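Local atomic coordinates of heme oxygenase 1 (Synechocystis sp., PDB entry 1WE1), a protein that catalyses the oxygen-dependent opening of the heme ring to biliverdin IXalpha with release of iron and carbon monoxide, probably a key step toward the chromophores of the photosynthetic antennae. Residues A[18-23]-A[198-203]; A[43-48]-A[97-102]. All coordinates share one frame; numbering follows the deposited sequence.

Both contacts lie in one all-helical heme oxygenase fold, with centres about 15 Å apart. Interaction 1 sets the end of helix 14-21 against helix 182-205, beside the heme. Interaction 2 sets helix 36-59 against the start of helix 100-115, away from the heme. Along the chain, interaction 2 is nested inside the loop that interaction 1 closes. The two touch through Met-202, on helix 182-205. Met-202 SD lies 3.7 Å from Asn-45 CB, and its CG packs on Ala-101 CB. Helix 182-205 thus borders the heme pocket through Asn-199 and Phe-203 and reaches the second contact through Met-202, so one helix touches both the heme and the 36-59/100-115 contact.

Interaction 1 of 2, residues A[18-23]-A[198-203]; sequences SMAENV and MNMKMF. With HEM (protoporphyrin IX containing Fe), chain H.
Segments 18-23 and 198-203 come nearest at Ala-20 and Met-200, whose CA atoms are 6.1 Å apart, and no hydrogen bond joins them. Met-200 carries the contact. Its CG, anti to its own carbonyl carbon (chi1 -67°), comes near Ala-20 CA, and the bend at chi3 places CE by Met-19 CB. Met-200 SD meets the facing backbone, 3.6 Å from Ala-20 N. Met-200 SD also touches Met-19 CB at 3.9 Å. Val-23, the N-cap residue of helix 24-30, uses both methyls. Val-23 CG2 lies 4.2 Å from Met-200 SD. Val-23 CG1 packs on Phe-203 CB at 4.0 Å. An alanine in place of Met-200 would probably open a gap beside Ala-20 and leave Met-19 CB and Val-23 CG2 without their sulfur partner. On the other side, the heme vinyl carbon CBB lies against three residues. Heme CBB is 3.4 Å from Ala-20 CB. It also touches Phe-203 CE2 and Asn-199 CB. The Asn-199 amide is itself bonded to Ala-195 and Tyr-105. Next to the contact, Glu-21 OE2 is hydrogen-bonded to ND1 of His-17. A water is bound to the heme iron, which His-17 also coordinates. The contact forms part of the heme pocket of a heme oxygenase, where the helix bearing the axial histidine meets a second pocket helix around a vinyl group.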
# COMPACT_ATOMS: atom_id res chain seq x y z
N SER A 18 2.66 -11.07 8.95
CA SER A 18 1.81 -11.93 9.76
C SER A 18 0.97 -11.09 10.75
O SER A 18 -0.22 -11.34 10.93
CB SER A 18 2.66 -12.95 10.51
OG SER A 18 1.95 -13.49 11.61
N MET A 19 1.60 -10.09 11.37
CA MET A 19 0.89 -9.22 12.31
C MET A 19 -0.14 -8.39 11.54
O MET A 19 -1.22 -8.09 12.04
CB MET A 19 1.86 -8.28 13.01
CG MET A 19 2.77 -8.96 14.02
SD MET A 19 4.21 -7.90 14.36
CE MET A 19 3.46 -6.53 15.30
N ALA A 20 0.21 -8.02 10.32
CA ALA A 20 -0.68 -7.24 9.48
C ALA A 20 -2.01 -7.98 9.27
O ALA A 20 -3.09 -7.41 9.42
CB ALA A 20 -0.01 -6.97 8.14
N GLU A 21 -1.91 -9.26 8.93
CA GLU A 21 -3.09 -10.08 8.69
C GLU A 21 -3.95 -10.24 9.93
O GLU A 21 -5.14 -10.51 9.83
CB GLU A 21 -2.67 -11.47 8.20
CG GLU A 21 -1.93 -11.52 6.88
CD GLU A 21 -1.18 -12.84 6.71
OE1 GLU A 21 -1.81 -13.90 6.90
OE2 GLU A 21 0.03 -12.81 6.41
N ASN A 22 -3.35 -10.08 11.11
CA ASN A 22 -4.08 -10.26 12.36
C ASN A 22 -4.68 -9.02 13.01
O ASN A 22 -5.29 -9.11 14.07
CB ASN A 22 -3.18 -10.97 13.37
CG ASN A 22 -2.93 -12.41 13.00
OD1 ASN A 22 -3.86 -13.13 12.59
ND2 ASN A 22 -1.69 -12.87 13.15
N VAL A 23 -4.51 -7.87 12.38
CA VAL A 23 -5.09 -6.64 12.90
C VAL A 23 -6.61 -6.82 12.86
O VAL A 23 -7.13 -7.40 11.90
CB VAL A 23 -4.69 -5.45 12.03
CG1 VAL A 23 -5.46 -4.21 12.45
CG2 VAL A 23 -3.19 -5.23 12.12
N MET A 198 3.53 1.28 9.85
CA MET A 198 2.79 2.47 9.48
C MET A 198 1.47 2.16 8.76
O MET A 198 0.50 2.92 8.86
CB MET A 198 3.66 3.38 8.62
CG MET A 198 4.81 3.94 9.41
SD MET A 198 5.78 5.16 8.52
CE MET A 198 7.01 4.09 7.72
N ASN A 199 1.43 1.04 8.05
CA ASN A 199 0.22 0.63 7.37
C ASN A 199 -0.72 0.12 8.45
O ASN A 199 -1.90 0.45 8.47
CB ASN A 199 0.53 -0.49 6.37
CG ASN A 199 1.09 0.03 5.08
OD1 ASN A 199 0.35 0.48 4.22
ND2 ASN A 199 2.40 0.00 4.95
N MET A 200 -0.16 -0.67 9.35
CA MET A 200 -0.93 -1.23 10.43
C MET A 200 -1.56 -0.16 11.31
O MET A 200 -2.66 -0.34 11.82
CB MET A 200 -0.05 -2.16 11.26
CG MET A 200 0.40 -3.39 10.52
SD MET A 200 0.94 -4.72 11.61
CE MET A 200 2.73 -4.45 11.64
N LYS A 201 -0.89 0.98 11.47
CA LYS A 201 -1.45 2.03 12.30
C LYS A 201 -2.65 2.68 11.61
O LYS A 201 -3.61 3.09 12.28
CB LYS A 201 -0.38 3.07 12.66
CG LYS A 201 -0.82 3.94 13.83
CD LYS A 201 0.32 4.72 14.46
CE LYS A 201 -0.21 5.54 15.65
NZ LYS A 201 0.89 6.08 16.52
N MET A 202 -2.62 2.76 10.29
CA MET A 202 -3.75 3.33 9.56
C MET A 202 -4.98 2.42 9.75
O MET A 202 -6.10 2.90 9.93
CB MET A 202 -3.42 3.47 8.07
CG MET A 202 -2.42 4.57 7.77
SD MET A 202 -2.16 4.92 6.00
CE MET A 202 -1.46 3.36 5.44
N PHE A 203 -4.75 1.10 9.72
CA PHE A 203 -5.83 0.13 9.88
C PHE A 203 -6.46 0.24 11.27
O PHE A 203 -7.69 0.23 11.41
CB PHE A 203 -5.32 -1.30 9.72
CG PHE A 203 -4.74 -1.60 8.37
CD1 PHE A 203 -5.14 -0.90 7.23
CD2 PHE A 203 -3.83 -2.65 8.22
CE1 PHE A 203 -4.64 -1.23 5.97
CE2 PHE A 203 -3.31 -3.00 6.96
CZ PHE A 203 -3.71 -2.29 5.83
CHA HEM H . 3.01 -10.77 -0.16
CHB HEM H . 2.89 -6.27 1.62
CHC HEM H . -1.20 -7.47 3.94
CHD HEM H . -1.71 -11.19 0.95
C1A HEM H . 3.44 -9.48 0.22
C2A HEM H . 4.74 -8.89 -0.07
C3A HEM H . 4.73 -7.64 0.48
C4A HEM H . 3.38 -7.45 1.04
CMA HEM H . 5.82 -6.61 0.51
CAA HEM H . 5.86 -9.53 -0.87
CBA HEM H . 6.67 -10.62 -0.13
CGA HEM H . 7.72 -11.19 -0.90
O1A HEM H . 8.91 -10.75 -0.64
O2A HEM H . 7.54 -12.06 -1.78
C1B HEM H . 1.77 -6.21 2.46
C2B HEM H . 1.45 -5.08 3.33
C3B HEM H . 0.27 -5.39 3.94
C4B HEM H . -0.08 -6.74 3.49
CMB HEM H . 2.29 -3.84 3.46
CAB HEM H . -0.59 -4.54 4.86
CBB HEM H . 0.08 -4.18 6.21
C1C HEM H . -1.75 -8.54 3.28
C2C HEM H . -3.09 -9.07 3.49
C3C HEM H . -3.12 -10.24 2.82
C4C HEM H . -1.96 -10.27 1.97
CMC HEM H . -4.17 -8.39 4.31
CAC HEM H . -4.16 -11.35 2.94
CBC HEM H . -5.32 -11.14 1.93
C1D HEM H . -0.46 -11.41 0.34
C2D HEM H . -0.17 -12.53 -0.56
C3D HEM H . 1.14 -12.39 -0.91
C4D HEM H . 1.66 -11.22 -0.16
CMD HEM H . -1.18 -13.56 -0.94
CAD HEM H . 1.99 -13.21 -1.84
CBD HEM H . 2.84 -14.32 -1.08
CGD HEM H . 3.84 -14.91 -1.89
O1D HEM H . 4.56 -14.17 -2.66
O2D HEM H . 4.04 -16.15 -1.85
NA HEM H . 2.64 -8.60 0.90
NB HEM H . 0.83 -7.20 2.56
NC HEM H . -1.07 -9.27 2.29
ND HEM H . 0.67 -10.61 0.53
FE HEM H . 0.78 -8.94 1.57
O HOH W 1 0.19 -8.05 0.12

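Interaction 2 of 2, residues A[43-48]-A[97-102]; sequences VGNLYF and KISAAG
Ser-99 OG is gripped by three groups: Asn-45 ND2, Gly-102 N and Glu-205 OE2 of helix 182-205. Asn-45 ND2 donates to Ser-99 OG over 3.0 Å, and the oxygen is tilted 29° from the amide plane. The bond from Gly-102 N to Ser-99 OG is 3.2 Å long and caps the start of helix 100-115. Ser-99 OG sits between its backbone N and carbonyl carbon (chi1 75°), where it can accept this bond. The carbonyl end of the Asn-45 amide takes a straighter bond than its ND2 does. Ser-99 N donates to Asn-45 OD1 at 2.9 Å, with an angle of 166° at the hydrogen, in the carbonyl plane and on a lone pair. Beside these bonds, Phe-48 and Ile-98 pack obliquely, with Ile-98 CD1 3.7 Å from Phe-48 CB. Lys-97 O meets the edge of the Phe-48 ring near its plane, 3.6 Å from Phe-48 CE1. Tyr-47 CD2 lies over the centre of one face of the Phe-48 ring. Two bonds to Ser-99 would resist turning of the Asn-45 amide. Because Ser-99 OG accepts two N-H bonds, its own proton probably goes to the Glu-205 carboxylate, whose OE1 also takes Ala-101 N. A polar cluster thus joins three helices at the start of helix 100-115.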
# COMPACT_ATOMS: atom_id res chain seq x y z
N VAL A 43 -8.47 4.43 1.55
CA VAL A 43 -8.15 4.81 0.18
C VAL A 43 -7.65 6.24 0.14
O VAL A 43 -6.71 6.55 -0.59
CB VAL A 43 -9.40 4.68 -0.72
CG1 VAL A 43 -9.12 5.23 -2.13
CG2 VAL A 43 -9.83 3.21 -0.79
N GLY A 44 -8.27 7.11 0.93
CA GLY A 44 -7.84 8.50 0.98
C GLY A 44 -6.41 8.56 1.48
O GLY A 44 -5.57 9.27 0.91
N ASN A 45 -6.09 7.82 2.53
CA ASN A 45 -4.73 7.83 3.04
C ASN A 45 -3.70 7.31 2.02
O ASN A 45 -2.75 8.01 1.67
CB ASN A 45 -4.62 7.03 4.34
CG ASN A 45 -5.09 7.83 5.55
OD1 ASN A 45 -5.06 9.07 5.56
ND2 ASN A 45 -5.51 7.12 6.58
N LEU A 46 -3.90 6.09 1.52
CA LEU A 46 -2.97 5.54 0.55
C LEU A 46 -2.79 6.52 -0.61
O LEU A 46 -1.70 6.66 -1.15
CB LEU A 46 -3.46 4.19 0.02
CG LEU A 46 -3.56 3.15 1.12
CD1 LEU A 46 -3.97 1.81 0.54
CD2 LEU A 46 -2.21 3.04 1.81
N TYR A 47 -3.87 7.21 -0.96
CA TYR A 47 -3.80 8.19 -2.03
C TYR A 47 -2.66 9.18 -1.77
O TYR A 47 -1.89 9.48 -2.68
CB TYR A 47 -5.14 8.93 -2.13
CG TYR A 47 -5.09 10.14 -3.01
CD1 TYR A 47 -4.93 10.02 -4.39
CD2 TYR A 47 -5.15 11.42 -2.47
CE1 TYR A 47 -4.82 11.14 -5.20
CE2 TYR A 47 -5.04 12.55 -3.28
CZ TYR A 47 -4.88 12.41 -4.63
OH TYR A 47 -4.76 13.53 -5.43
N PHE A 48 -2.55 9.69 -0.54
CA PHE A 48 -1.49 10.65 -0.22
C PHE A 48 -0.12 10.00 -0.12
O PHE A 48 0.89 10.58 -0.53
CB PHE A 48 -1.81 11.37 1.09
CG PHE A 48 -3.08 12.17 1.05
CD1 PHE A 48 -4.25 11.68 1.63
CD2 PHE A 48 -3.13 13.40 0.39
CE1 PHE A 48 -5.44 12.39 1.55
CE2 PHE A 48 -4.32 14.12 0.29
CZ PHE A 48 -5.48 13.62 0.88
N LYS A 97 -9.65 13.35 2.91
CA LYS A 97 -8.78 13.88 3.96
C LYS A 97 -7.74 12.82 4.36
O LYS A 97 -7.86 11.64 4.04
CB LYS A 97 -9.60 14.30 5.19
CG LYS A 97 -9.95 13.15 6.11
CD LYS A 97 -10.93 12.19 5.48
CE LYS A 97 -10.84 10.79 6.11
NZ LYS A 97 -11.08 10.77 7.58
N ILE A 98 -6.72 13.26 5.08
CA ILE A 98 -5.67 12.36 5.51
C ILE A 98 -5.70 12.28 7.03
O ILE A 98 -5.89 13.29 7.70
CB ILE A 98 -4.28 12.88 4.99
CG1 ILE A 98 -3.19 11.85 5.28
CG2 ILE A 98 -3.94 14.23 5.62
CD1 ILE A 98 -1.84 12.26 4.71
N SER A 99 -5.53 11.08 7.58
CA SER A 99 -5.52 10.91 9.04
C SER A 99 -4.11 11.16 9.61
O SER A 99 -3.14 11.29 8.86
CB SER A 99 -5.96 9.50 9.41
OG SER A 99 -4.91 8.60 9.14
N ALA A 100 -4.00 11.21 10.94
CA ALA A 100 -2.70 11.43 11.57
C ALA A 100 -1.71 10.34 11.20
O ALA A 100 -0.57 10.63 10.87
CB ALA A 100 -2.85 11.52 13.09
N ALA A 101 -2.13 9.08 11.25
CA ALA A 101 -1.23 7.98 10.90
C ALA A 101 -0.82 8.12 9.44
O ALA A 101 0.35 7.90 9.08
CB ALA A 101 -1.90 6.65 11.12
N GLY A 102 -1.78 8.48 8.61
CA GLY A 102 -1.50 8.65 7.20
C GLY A 102 -0.49 9.76 6.99
O GLY A 102 0.37 9.66 6.12